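Local atomic coordinates of cellulase IBT99 (Metagenomes, PDB entry 6WBT), a protein that probably hydrolyses 6-phospho-alpha-glucosides, binding NAD and a manganese ion as family 4 glycoside hydrolases do. Residues Met117-Gly120 with Met121-Tyr125; Lys407-Met410 with Ala411-Asn415; Asp429-Ile432 with Glu433-Gly437. All coordinates share one frame; numbering follows the deposited sequence.

Overall arrangement
Contacts 1, 2 and 3 are single-helix contacts on three neighbouring helices, 114-136, 405-414 and 421-434. Contact 1, its centre about 13 Å from the centre of the chain and nearer to it than the others, is wholly buried and carries a tyrosine that binds NAD. Contact 2 is also mostly buried but faces a second subunit as well as three helices of its own chain. Contact 3 is only partly buried, with a lysine-glutamate pair on its exposed side. Contact 1 touches both others, whereas contacts 2 and 3 do not touch each other. Each includes a polar side chain that donates to a backbone carbonyl four residues earlier: threonine hydroxyls in contacts 1 and 2, an asparagine amide in contact 3.

Contact 1. Residues Met117-Gly120 with Met121-Tyr125; sequences MTYG and MRTIY. With NAD (nicotinamide-adenine-dinucleotide), chain G.
Met-117 O accepts the amide of Met-121, N to O 3.1 Å with an N-H...O angle of 154°, the i to i+4 bond expected within helix 114-136 of the Rossmann-type, NAD-binding part of this family 4 hydrolase. Both residues are selenomethionines, and their side chains pack on helix 380-402. One step on, Thr-118 O receives a weak bond from Arg-122 N and a hydrogen bond from Trp-439 NE1. The methyl CG2 of Thr-118 lies 3.5 Å from Arg-122 NH1, while its OG1 turns to Ala-114 O.

Tyr-119 meets the same guanidinium. Arg-122 bends at chi3 (-60°), and this folds one face of its flat end over Tyr-119 CA; NH2 approaches the ring obliquely, 3.4 Å from Tyr-119 CD1, with the two planes 33° apart. NH2 also forms a salt bridge with Asp-97, NE bonds Val-88 O and NH1 bonds Asn-435 OD1, which probably limits the turning of the group. With its CG anti to the backbone N, Tyr-119 extends toward the cofactor, where OH donates to NAD O3D over 2.6 Å, the ribose oxygen lying at the ring edge and in plane. Tyr-119 O takes the hydroxyl of Thr-123, OG1 to O 2.7 Å, shorter than the weak bond from Thr-123 N.

The same amide also donates to Gly-120 O, N to O 3.0 Å, an i to i+3 bond. Ile-124 N adds a weak one to this oxygen, while Thr-123 N lies well above the plane of the Gly-120 carbonyl, not on a lone pair.

Contact 2. Residues Lys407-Met410 with Ala411-Asn415; sequences KALM and AFTMN
Thr-413 and Leu-409 carry a contact between successive turns near the end of helix 405-414, a short helix set among helices 114-136, 380-402 and 421-434 of its own chain and a second subunit. The evidence lies in the i to i+4 bonds that run through it. Ala-411 N reaches Lys-407 O over 2.9 Å, Phe-412 N reaches Ala-408 O over 3.0 Å with an N-H...O angle of 154°, and Met-414 N reaches Met-410 O over 3.2 Å.

Leu-409 O is gripped twice by one residue. Thr-413 N donates to it at 2.9 Å, and Thr-413 OG1 donates at 2.8 Å from the opposite face of the carbonyl plane. The hydroxyl can do so because OG1 stands beside the backbone N (chi1 -60°), pointing back along the helix. This is the familiar threonine motif of alpha-helices, in which a side-chain hydroxyl shares the carbonyl four residues earlier with its own amide. Here OG1 also bonds Ser-421 OG, at the start of helix 421-434, tying the two consecutive helices together. A valine here has no hydroxyl and would probably cost Leu-409 O its second donor and break the hydrogen bond to Ser-421 OG.

Phe-412 lies on another side, its CG anti to the carbonyl carbon, and presents its edge to Ala-408 O near the ring plane. The ring packs against Ala-424 and Leu-428, and against Ala-114, Met-117 and Thr-118 of helix 114-136. Towards the second subunit, Leu-409 packs on Met-257 of that chain, Thr-413 on its Leu-271 and selenomethionine Met-414 on its Phe-381.

Contact 3. Residues Asp429-Ile432 with Glu433-Gly437; sequences DDMI and EANKG
The backbone is helical through Ala-434, whose N donates to Asp-430 O over 3.3 Å, and Asn-435 (phi -113°) is the first residue to leave helical angles. This is the C-terminal end of helix 421-434, where the bond from Glu-433 N to Asp-429 O is weak.

Asn-435 adds a side-chain bond at this end. Its ND2 donates to Met-431 O over 2.8 Å, in the carbonyl plane and on a lone pair, although the oxygen is itself tilted somewhat from the plane of the Asn-435 amide. The backbone N of Asn-435 makes only a weak bond to the same oxygen. CG lies beside the backbone N (chi1 -67°), which brings the amide back over the last turn. Because OD1 is taken up by Arg-122 of helix 114-136, both ends of the buried group are engaged, which probably settles the amide's flip and limits its rotation.

Selenomethionine Met-431 packs on Ile-100, Cys-101 and Thr-118, and Ile-432 on Trp-439. Asp-430 OD2 hydrogen-bonds His-104 NE2, and Asp-429 OD1 hydrogen-bonds Tyr-405 OH.

Lys-436 runs past Ile-432 O on its way to Glu-433, whose chain bends at chi2 to meet it. The resulting salt bridge joins Lys-436 NZ to Glu-433 OE1 over 3.3 Å, on the syn side and 25° out of the carboxylate plane.

Contact 1. Residues Met117-Gly120 with Met121-Tyr125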
HETATM    1  N   MSE A 117      13.926 -22.774 -13.545  1.00 48.59           N
HETATM    2  CA  MSE A 117      13.519 -21.687 -14.428  1.00 48.81           C
HETATM    3  C   MSE A 117      13.446 -22.165 -15.872  1.00 50.50           C
HETATM    4  O   MSE A 117      12.563 -21.758 -16.629  1.00 50.99           O
HETATM    5  CB  MSE A 117      14.491 -20.509 -14.309  1.00 48.03           C
HETATM    6  CG  MSE A 117      14.451 -19.811 -12.963  1.00 44.22           C
HETATM    7 SE   MSE A 117      15.542 -18.199 -12.918  0.64 41.26          SE
HETATM    8  CE  MSE A 117      17.303 -19.010 -13.100  1.00 42.04           C
ATOM      9  N   THR A 118      14.391 -23.030 -16.249  1.00 51.60           N
ATOM     10  CA  THR A 118      14.364 -23.622 -17.583  1.00 52.24           C
ATOM     11  C   THR A 118      13.161 -24.544 -17.742  1.00 53.39           C
ATOM     12  O   THR A 118      12.456 -24.496 -18.757  1.00 53.11           O
ATOM     13  CB  THR A 118      15.663 -24.383 -17.845  1.00 51.21           C
ATOM     14  OG1 THR A 118      16.774 -23.488 -17.712  1.00 50.65           O
ATOM     15  CG2 THR A 118      15.660 -24.979 -19.242  1.00 50.94           C
ATOM     16  N   TYR A 119      12.917 -25.394 -16.743  1.00 53.31           N
ATOM     17  CA  TYR A 119      11.726 -26.236 -16.750  1.00 51.69           C
ATOM     18  C   TYR A 119      10.454 -25.396 -16.736  1.00 48.81           C
ATOM     19  O   TYR A 119       9.437 -25.797 -17.312  1.00 47.86           O
ATOM     20  CB  TYR A 119      11.764 -27.183 -15.550  1.00 52.66           C
ATOM     21  CG  TYR A 119      10.638 -28.191 -15.485  1.00 53.05           C
ATOM     22  CD1 TYR A 119      10.032 -28.674 -16.638  1.00 53.98           C
ATOM     23  CD2 TYR A 119      10.181 -28.661 -14.260  1.00 53.05           C
ATOM     24  CE1 TYR A 119       9.002 -29.593 -16.572  1.00 53.94           C
ATOM     25  CE2 TYR A 119       9.155 -29.579 -14.186  1.00 53.56           C
ATOM     26  CZ  TYR A 119       8.568 -30.042 -15.342  1.00 53.67           C
ATOM     27  OH  TYR A 119       7.545 -30.957 -15.263  1.00 52.65           O
ATOM     28  N   GLY A 120      10.497 -24.224 -16.100  1.00 49.27           N
ATOM     29  CA  GLY A 120       9.312 -23.386 -16.034  1.00 51.15           C
ATOM     30  C   GLY A 120       8.905 -22.823 -17.382  1.00 54.07           C
ATOM     31  O   GLY A 120       7.722 -22.830 -17.734  1.00 53.74           O
HETATM   32  N   MSE A 121       9.872 -22.335 -18.155  1.00 56.27           N
HETATM   33  CA  MSE A 121       9.577 -21.719 -19.446  1.00 57.08           C
HETATM   34  C   MSE A 121       9.090 -22.741 -20.470  1.00 57.66           C
HETATM   35  O   MSE A 121       8.415 -22.387 -21.436  1.00 60.59           O
HETATM   36  CB  MSE A 121      10.804 -20.980 -19.984  1.00 57.73           C
HETATM   37  CG  MSE A 121      11.169 -19.730 -19.197  1.00 57.25           C
HETATM   38 SE   MSE A 121      12.052 -18.390 -20.305  0.37 60.27          SE
HETATM   39  CE  MSE A 121      10.624 -18.091 -21.600  1.00 57.71           C
ATOM     40  N   ARG A 122       9.437 -24.013 -20.259  1.00 54.70           N
ATOM     41  CA  ARG A 122       8.894 -25.072 -21.099  1.00 52.61           C
ATOM     42  C   ARG A 122       7.426 -25.342 -20.804  1.00 49.22           C
ATOM     43  O   ARG A 122       6.712 -25.845 -21.677  1.00 50.40           O
ATOM     44  CB  ARG A 122       9.690 -26.366 -20.922  1.00 53.43           C
ATOM     45  CG  ARG A 122      11.067 -26.367 -21.563  1.00 56.59           C
ATOM     46  CD  ARG A 122      11.597 -27.789 -21.684  1.00 56.86           C
ATOM     47  NE  ARG A 122      11.709 -28.447 -20.387  1.00 57.48           N
ATOM     48  CZ  ARG A 122      12.816 -28.460 -19.651  1.00 57.77           C
ATOM     49  NH1 ARG A 122      13.910 -27.849 -20.085  1.00 58.39           N
ATOM     50  NH2 ARG A 122      12.829 -29.084 -18.480  1.00 56.21           N
ATOM     51  N   THR A 123       6.960 -25.009 -19.601  1.00 46.14           N
ATOM     52  CA  THR A 123       5.627 -25.378 -19.148  1.00 44.03           C
ATOM     53  C   THR A 123       4.615 -24.242 -19.246  1.00 45.06           C
ATOM     54  O   THR A 123       3.411 -24.504 -19.162  1.00 47.03           O
ATOM     55  CB  THR A 123       5.689 -25.878 -17.695  1.00 41.73           C
ATOM     56  OG1 THR A 123       6.892 -26.631 -17.500  1.00 41.04           O
ATOM     57  CG2 THR A 123       4.495 -26.769 -17.370  1.00 41.88           C
ATOM     58  N   ILE A 124       5.066 -22.999 -19.439  1.00 45.31           N
ATOM     59  CA  ILE A 124       4.156 -21.852 -19.393  1.00 44.66           C
ATOM     60  C   ILE A 124       3.082 -21.973 -20.470  1.00 46.02           C
ATOM     61  O   ILE A 124       1.888 -22.082 -20.171  1.00 46.03           O
ATOM     62  CB  ILE A 124       4.941 -20.535 -19.527  1.00 44.50           C
ATOM     63  CG1 ILE A 124       5.816 -20.308 -18.292  1.00 45.47           C
ATOM     64  CG2 ILE A 124       3.990 -19.363 -19.728  1.00 33.51           C
ATOM     65  CD1 ILE A 124       6.611 -19.021 -18.331  1.00 33.65           C
ATOM     66  N   TYR A 125       3.492 -21.955 -21.736  1.00 46.72           N
ATOM     67  CA  TYR A 125       2.534 -21.952 -22.838  1.00 48.36           C
ATOM     68  C   TYR A 125       1.796 -23.282 -22.997  1.00 49.05           C
ATOM     69  O   TYR A 125       0.595 -23.268 -23.296  1.00 51.62           O
ATOM     70  CB  TYR A 125       3.227 -21.564 -24.146  1.00 50.06           C
ATOM     71  CG  TYR A 125       3.477 -20.078 -24.266  1.00 51.72           C
ATOM     72  CD1 TYR A 125       2.417 -19.185 -24.363  1.00 52.31           C
ATOM     73  CD2 TYR A 125       4.767 -19.566 -24.282  1.00 52.98           C
ATOM     74  CE1 TYR A 125       2.634 -17.825 -24.470  1.00 53.71           C
ATOM     75  CE2 TYR A 125       4.995 -18.205 -24.390  1.00 54.06           C
ATOM     76  CZ  TYR A 125       3.924 -17.340 -24.484  1.00 54.72           C
ATOM     77  OH  TYR A 125       4.144 -15.986 -24.592  1.00 56.02           O
TER
HETATM   78  PA  NAD G 503       6.955 -38.195 -16.551  1.00 60.71           P
HETATM   79  O1A NAD G 503       7.988 -37.567 -17.426  1.00 60.66           O
HETATM   80  O2A NAD G 503       7.184 -39.597 -16.091  1.00 60.79           O
HETATM   81  O5B NAD G 503       5.528 -38.097 -17.282  1.00 59.49           O
HETATM   82  C5B NAD G 503       5.033 -36.799 -17.711  1.00 58.93           C
HETATM   83  C4B NAD G 503       3.996 -36.994 -18.791  1.00 58.74           C
HETATM   84  O4B NAD G 503       3.538 -35.701 -19.270  1.00 58.72           O
HETATM   85  C3B NAD G 503       4.460 -37.757 -20.044  1.00 58.92           C
HETATM   86  O3B NAD G 503       3.516 -38.770 -20.363  1.00 58.79           O
HETATM   87  C2B NAD G 503       4.464 -36.671 -21.126  1.00 59.17           C
HETATM   88  O2B NAD G 503       4.324 -37.165 -22.440  1.00 58.27           O
HETATM   89  C1B NAD G 503       3.295 -35.820 -20.651  1.00 59.38           C
HETATM   90  N9A NAD G 503       3.240 -34.491 -21.249  1.00 60.57           N
HETATM   91  C8A NAD G 503       4.306 -33.690 -21.572  1.00 61.63           C
HETATM   92  N7A NAD G 503       3.957 -32.546 -22.107  1.00 62.42           N
HETATM   93  C5A NAD G 503       2.572 -32.597 -22.153  1.00 61.78           C
HETATM   94  C6A NAD G 503       1.608 -31.683 -22.619  1.00 61.66           C
HETATM   95  N6A NAD G 503       1.907 -30.500 -23.149  1.00 62.06           N
HETATM   96  N1A NAD G 503       0.307 -32.044 -22.522  1.00 61.36           N
HETATM   97  C2A NAD G 503       0.013 -33.238 -21.990  1.00 61.28           C
HETATM   98  N3A NAD G 503       0.833 -34.174 -21.520  1.00 61.17           N
HETATM   99  C4A NAD G 503       2.116 -33.792 -21.629  1.00 61.40           C
HETATM  100  O3  NAD G 503       6.730 -37.266 -15.264  1.00 63.16           O
HETATM  101  PN  NAD G 503       6.569 -37.601 -13.703  1.00 64.77           P
HETATM  102  O1N NAD G 503       5.500 -38.629 -13.535  1.00 65.78           O
HETATM  103  O2N NAD G 503       7.918 -37.875 -13.125  1.00 64.49           O
HETATM  104  O5D NAD G 503       6.038 -36.189 -13.163  1.00 65.09           O
HETATM  105  C5D NAD G 503       4.865 -35.622 -13.798  1.00 64.02           C
HETATM  106  C4D NAD G 503       4.691 -34.197 -13.336  1.00 63.82           C
HETATM  107  O4D NAD G 503       4.277 -34.196 -11.950  1.00 64.07           O
HETATM  108  C3D NAD G 503       5.954 -33.323 -13.376  1.00 64.18           C
HETATM  109  O3D NAD G 503       5.639 -32.052 -13.926  1.00 65.01           O
HETATM  110  C2D NAD G 503       6.290 -33.217 -11.885  1.00 63.47           C
HETATM  111  O2D NAD G 503       7.144 -32.137 -11.545  1.00 62.16           O
HETATM  112  C1D NAD G 503       4.889 -33.095 -11.299  1.00 65.22           C
HETATM  113  N1N NAD G 503       4.863 -33.330  -9.828  1.00 67.80           N
HETATM  114  C2N NAD G 503       4.684 -32.276  -8.974  1.00 69.46           C
HETATM  115  C3N NAD G 503       4.684 -32.469  -7.601  1.00 71.34           C
HETATM  116  C7N NAD G 503       4.425 -31.275  -6.718  1.00 73.81           C
HETATM  117  O7N NAD G 503       5.001 -31.186  -5.638  1.00 75.16           O
HETATM  118  N7N NAD G 503       3.545 -30.377  -7.140  1.00 74.43           N
HETATM  119  C4N NAD G 503       4.902 -33.749  -7.099  1.00 70.34           C
HETATM  120  C5N NAD G 503       5.046 -34.807  -7.970  1.00 69.07           C
HETATM  121  C6N NAD G 503       5.020 -34.578  -9.329  1.00 67.87           C

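Contact 2. Residues Lys407-Met410 with Ala411-Asn415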
ATOM      1  N   LYS A 407      14.982  -9.848 -20.345  1.00 45.51           N
ATOM      2  CA  LYS A 407      14.185 -10.214 -19.178  1.00 46.56           C
ATOM      3  C   LYS A 407      14.595 -11.579 -18.641  1.00 49.60           C
ATOM      4  O   LYS A 407      14.580 -11.808 -17.426  1.00 49.02           O
ATOM      5  CB  LYS A 407      12.699 -10.205 -19.532  1.00 45.79           C
ATOM      6  CG  LYS A 407      12.142  -8.835 -19.889  1.00 44.80           C
ATOM      7  CD  LYS A 407      11.587  -8.116 -18.670  1.00 44.77           C
ATOM      8  CE  LYS A 407      10.932  -6.799 -19.064  1.00 45.19           C
ATOM      9  NZ  LYS A 407      10.176  -6.189 -17.934  1.00 46.06           N
ATOM     10  N   ALA A 408      14.963 -12.501 -19.534  1.00 53.42           N
ATOM     11  CA  ALA A 408      15.437 -13.809 -19.093  1.00 55.82           C
ATOM     12  C   ALA A 408      16.780 -13.696 -18.384  1.00 56.22           C
ATOM     13  O   ALA A 408      17.012 -14.368 -17.372  1.00 56.59           O
ATOM     14  CB  ALA A 408      15.534 -14.764 -20.283  1.00 56.68           C
ATOM     15  N   LEU A 409      17.676 -12.851 -18.898  1.00 55.67           N
ATOM     16  CA  LEU A 409      18.952 -12.629 -18.227  1.00 54.78           C
ATOM     17  C   LEU A 409      18.747 -11.990 -16.859  1.00 52.67           C
ATOM     18  O   LEU A 409      19.481 -12.285 -15.909  1.00 53.09           O
ATOM     19  CB  LEU A 409      19.858 -11.758 -19.098  1.00 55.20           C
ATOM     20  CG  LEU A 409      21.246 -11.443 -18.542  1.00 55.01           C
ATOM     21  CD1 LEU A 409      22.032 -12.723 -18.311  1.00 54.88           C
ATOM     22  CD2 LEU A 409      21.997 -10.510 -19.478  1.00 54.86           C
HETATM   23  N   MSE A 410      17.753 -11.116 -16.741  1.00 51.14           N
HETATM   24  CA  MSE A 410      17.413 -10.498 -15.468  1.00 50.25           C
HETATM   25  C   MSE A 410      16.852 -11.528 -14.495  1.00 50.07           C
HETATM   26  O   MSE A 410      17.059 -11.433 -13.285  1.00 49.72           O
HETATM   27  CB  MSE A 410      16.408  -9.364 -15.677  1.00 50.04           C
HETATM   28  CG  MSE A 410      17.004  -8.112 -16.296  1.00 49.72           C
HETATM   29 SE   MSE A 410      15.670  -6.739 -16.659  0.76 48.23          SE
HETATM   30  CE  MSE A 410      16.867  -5.251 -17.045  1.00 50.00           C
ATOM     31  N   ALA A 411      16.139 -12.519 -15.037  1.00 49.82           N
ATOM     32  CA  ALA A 411      15.582 -13.572 -14.196  1.00 48.59           C
ATOM     33  C   ALA A 411      16.677 -14.485 -13.657  1.00 47.88           C
ATOM     34  O   ALA A 411      16.629 -14.902 -12.494  1.00 48.54           O
ATOM     35  CB  ALA A 411      14.547 -14.379 -14.980  1.00 48.23           C
ATOM     36  N   PHE A 412      17.673 -14.802 -14.486  1.00 46.84           N
ATOM     37  CA  PHE A 412      18.759 -15.668 -14.037  1.00 48.40           C
ATOM     38  C   PHE A 412      19.705 -14.931 -13.098  1.00 47.79           C
ATOM     39  O   PHE A 412      20.211 -15.516 -12.133  1.00 48.90           O
ATOM     40  CB  PHE A 412      19.516 -16.226 -15.244  1.00 50.59           C
ATOM     41  CG  PHE A 412      18.839 -17.400 -15.896  1.00 51.95           C
ATOM     42  CD1 PHE A 412      17.592 -17.262 -16.484  1.00 51.75           C
ATOM     43  CD2 PHE A 412      19.455 -18.640 -15.928  1.00 53.43           C
ATOM     44  CE1 PHE A 412      16.968 -18.340 -17.084  1.00 52.17           C
ATOM     45  CE2 PHE A 412      18.836 -19.722 -16.529  1.00 52.92           C
ATOM     46  CZ  PHE A 412      17.591 -19.571 -17.108  1.00 52.38           C
ATOM     47  N   THR A 413      19.956 -13.645 -13.360  1.00 45.36           N
ATOM     48  CA  THR A 413      20.818 -12.865 -12.477  1.00 45.51           C
ATOM     49  C   THR A 413      20.209 -12.717 -11.087  1.00 44.54           C
ATOM     50  O   THR A 413      20.937 -12.708 -10.087  1.00 45.51           O
ATOM     51  CB  THR A 413      21.086 -11.488 -13.092  1.00 45.42           C
ATOM     52  OG1 THR A 413      21.727 -11.646 -14.366  1.00 45.36           O
ATOM     53  CG2 THR A 413      21.976 -10.650 -12.185  1.00 43.78           C
HETATM   54  N   MSE A 414      18.886 -12.623 -11.004  1.00 43.33           N
HETATM   55  CA  MSE A 414      18.196 -12.397  -9.738  1.00 41.99           C
HETATM   56  C   MSE A 414      18.251 -13.606  -8.802  1.00 43.53           C
HETATM   57  O   MSE A 414      18.258 -13.452  -7.580  1.00 44.23           O
HETATM   58  CB  MSE A 414      16.734 -12.022 -10.004  1.00 40.95           C
HETATM   59  CG  MSE A 414      15.934 -11.679  -8.759  1.00 40.97           C
HETATM   60 SE   MSE A 414      16.465  -9.985  -7.962  0.65 39.27          SE
HETATM   61  CE  MSE A 414      16.006  -8.814  -9.450  1.00 40.86           C
ATOM     62  N   ASN A 415      18.295 -14.803  -9.383  1.00 43.52           N
ATOM     63  CA  ASN A 415      18.192 -16.024  -8.595  1.00 44.58           C
ATOM     64  C   ASN A 415      19.374 -16.165  -7.642  1.00 45.56           C
ATOM     65  O   ASN A 415      20.504 -15.787  -7.963  1.00 46.46           O
ATOM     66  CB  ASN A 415      18.111 -17.242  -9.517  1.00 45.55           C
ATOM     67  CG  ASN A 415      17.597 -18.477  -8.806  1.00 46.32           C
ATOM     68  OD1 ASN A 415      18.352 -19.187  -8.144  1.00 47.13           O
ATOM     69  ND2 ASN A 415      16.302 -18.741  -8.942  1.00 46.20           N
TER

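Contact 3. Residues Asp429-Ile432 with Glu433-Gly437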
ATOM      1  N   ASP A 429      22.308 -18.775 -22.169  1.00 57.58           N
ATOM      2  CA  ASP A 429      22.590 -19.150 -23.550  1.00 57.96           C
ATOM      3  C   ASP A 429      22.698 -20.661 -23.712  1.00 60.07           C
ATOM      4  O   ASP A 429      22.356 -21.196 -24.773  1.00 60.06           O
ATOM      5  CB  ASP A 429      23.872 -18.470 -24.030  1.00 57.17           C
ATOM      6  CG  ASP A 429      23.719 -16.967 -24.164  1.00 55.23           C
ATOM      7  OD1 ASP A 429      22.583 -16.503 -24.390  1.00 54.15           O
ATOM      8  OD2 ASP A 429      24.736 -16.251 -24.045  1.00 56.10           O
ATOM      9  N   ASP A 430      23.170 -21.363 -22.679  1.00 61.74           N
ATOM     10  CA  ASP A 430      23.184 -22.821 -22.727  1.00 63.00           C
ATOM     11  C   ASP A 430      21.773 -23.394 -22.725  1.00 60.92           C
ATOM     12  O   ASP A 430      21.536 -24.454 -23.316  1.00 61.12           O
ATOM     13  CB  ASP A 430      23.985 -23.381 -21.552  1.00 64.10           C
ATOM     14  CG  ASP A 430      25.453 -23.563 -21.881  1.00 67.46           C
ATOM     15  OD1 ASP A 430      25.760 -24.021 -23.002  1.00 69.50           O
ATOM     16  OD2 ASP A 430      26.301 -23.248 -21.021  1.00 68.59           O
HETATM   17  N   MSE A 431      20.833 -22.717 -22.077  1.00 58.94           N
HETATM   18  CA  MSE A 431      19.452 -23.179 -22.032  1.00 57.07           C
HETATM   19  C   MSE A 431      18.704 -22.812 -23.310  1.00 59.33           C
HETATM   20  O   MSE A 431      17.729 -23.468 -23.674  1.00 59.99           O
HETATM   21  CB  MSE A 431      18.730 -22.599 -20.815  1.00 52.79           C
HETATM   22  CG  MSE A 431      19.335 -23.008 -19.483  1.00 50.60           C
HETATM   23 SE   MSE A 431      19.415 -24.941 -19.243  0.70 49.09          SE
HETATM   24  CE  MSE A 431      19.933 -24.991 -17.364  1.00 45.39           C
ATOM     25  N   ILE A 432      19.165 -21.755 -23.985  1.00 60.89           N
ATOM     26  CA  ILE A 432      18.552 -21.363 -25.252  1.00 61.73           C
ATOM     27  C   ILE A 432      18.740 -22.459 -26.293  1.00 65.21           C
ATOM     28  O   ILE A 432      17.804 -22.815 -27.020  1.00 64.30           O
ATOM     29  CB  ILE A 432      19.133 -20.020 -25.737  1.00 60.89           C
ATOM     30  CG1 ILE A 432      18.826 -18.904 -24.736  1.00 62.16           C
ATOM     31  CG2 ILE A 432      18.579 -19.662 -27.107  1.00 58.95           C
ATOM     32  CD1 ILE A 432      17.362 -18.550 -24.644  1.00 62.62           C
ATOM     33  N   GLU A 433      19.947 -23.020 -26.373  1.00 68.10           N
ATOM     34  CA  GLU A 433      20.233 -24.068 -27.346  1.00 70.51           C
ATOM     35  C   GLU A 433      19.614 -25.402 -26.945  1.00 69.28           C
ATOM     36  O   GLU A 433      19.044 -26.101 -27.790  1.00 71.21           O
ATOM     37  CB  GLU A 433      21.747 -24.216 -27.525  1.00 73.68           C
ATOM     38  CG  GLU A 433      22.349 -23.259 -28.541  1.00 76.95           C
ATOM     39  CD  GLU A 433      21.977 -23.621 -29.965  1.00 79.37           C
ATOM     40  OE1 GLU A 433      21.639 -24.798 -30.212  1.00 79.89           O
ATOM     41  OE2 GLU A 433      22.018 -22.729 -30.839  1.00 80.70           O
ATOM     42  N   ALA A 434      19.716 -25.773 -25.666  1.00 66.09           N
ATOM     43  CA  ALA A 434      19.197 -27.061 -25.222  1.00 63.88           C
ATOM     44  C   ALA A 434      17.677 -27.132 -25.287  1.00 61.17           C
ATOM     45  O   ALA A 434      17.122 -28.236 -25.300  1.00 62.67           O
ATOM     46  CB  ALA A 434      19.668 -27.358 -23.799  1.00 63.65           C
ATOM     47  N   ASN A 435      16.994 -25.988 -25.332  1.00 57.56           N
ATOM     48  CA  ASN A 435      15.537 -25.943 -25.352  1.00 56.64           C
ATOM     49  C   ASN A 435      14.991 -25.408 -26.671  1.00 56.02           C
ATOM     50  O   ASN A 435      13.862 -24.908 -26.712  1.00 54.72           O
ATOM     51  CB  ASN A 435      15.018 -25.102 -24.185  1.00 54.32           C
ATOM     52  CG  ASN A 435      15.291 -25.743 -22.839  1.00 53.48           C
ATOM     53  OD1 ASN A 435      14.397 -26.323 -22.224  1.00 52.84           O
ATOM     54  ND2 ASN A 435      16.532 -25.644 -22.377  1.00 54.19           N
ATOM     55  N   LYS A 436      15.767 -25.498 -27.748  1.00 56.54           N
ATOM     56  CA  LYS A 436      15.290 -25.085 -29.064  1.00 59.29           C
ATOM     57  C   LYS A 436      14.185 -26.031 -29.514  1.00 59.10           C
ATOM     58  O   LYS A 436      14.432 -27.214 -29.773  1.00 60.20           O
ATOM     59  CB  LYS A 436      16.442 -25.057 -30.064  1.00 62.47           C
ATOM     60  CG  LYS A 436      17.174 -23.724 -30.102  1.00 65.51           C
ATOM     61  CD  LYS A 436      18.545 -23.841 -30.746  1.00 69.41           C
ATOM     62  CE  LYS A 436      18.456 -24.256 -32.203  1.00 73.10           C
ATOM     63  NZ  LYS A 436      19.801 -24.265 -32.842  1.00 76.15           N
ATOM     64  N   GLY A 437      12.963 -25.510 -29.604  1.00 56.95           N
ATOM     65  CA  GLY A 437      11.780 -26.299 -29.866  1.00 56.84           C
ATOM     66  C   GLY A 437      10.800 -26.329 -28.714  1.00 57.63           C
ATOM     67  O   GLY A 437       9.608 -26.583 -28.936  1.00 59.26           O
TER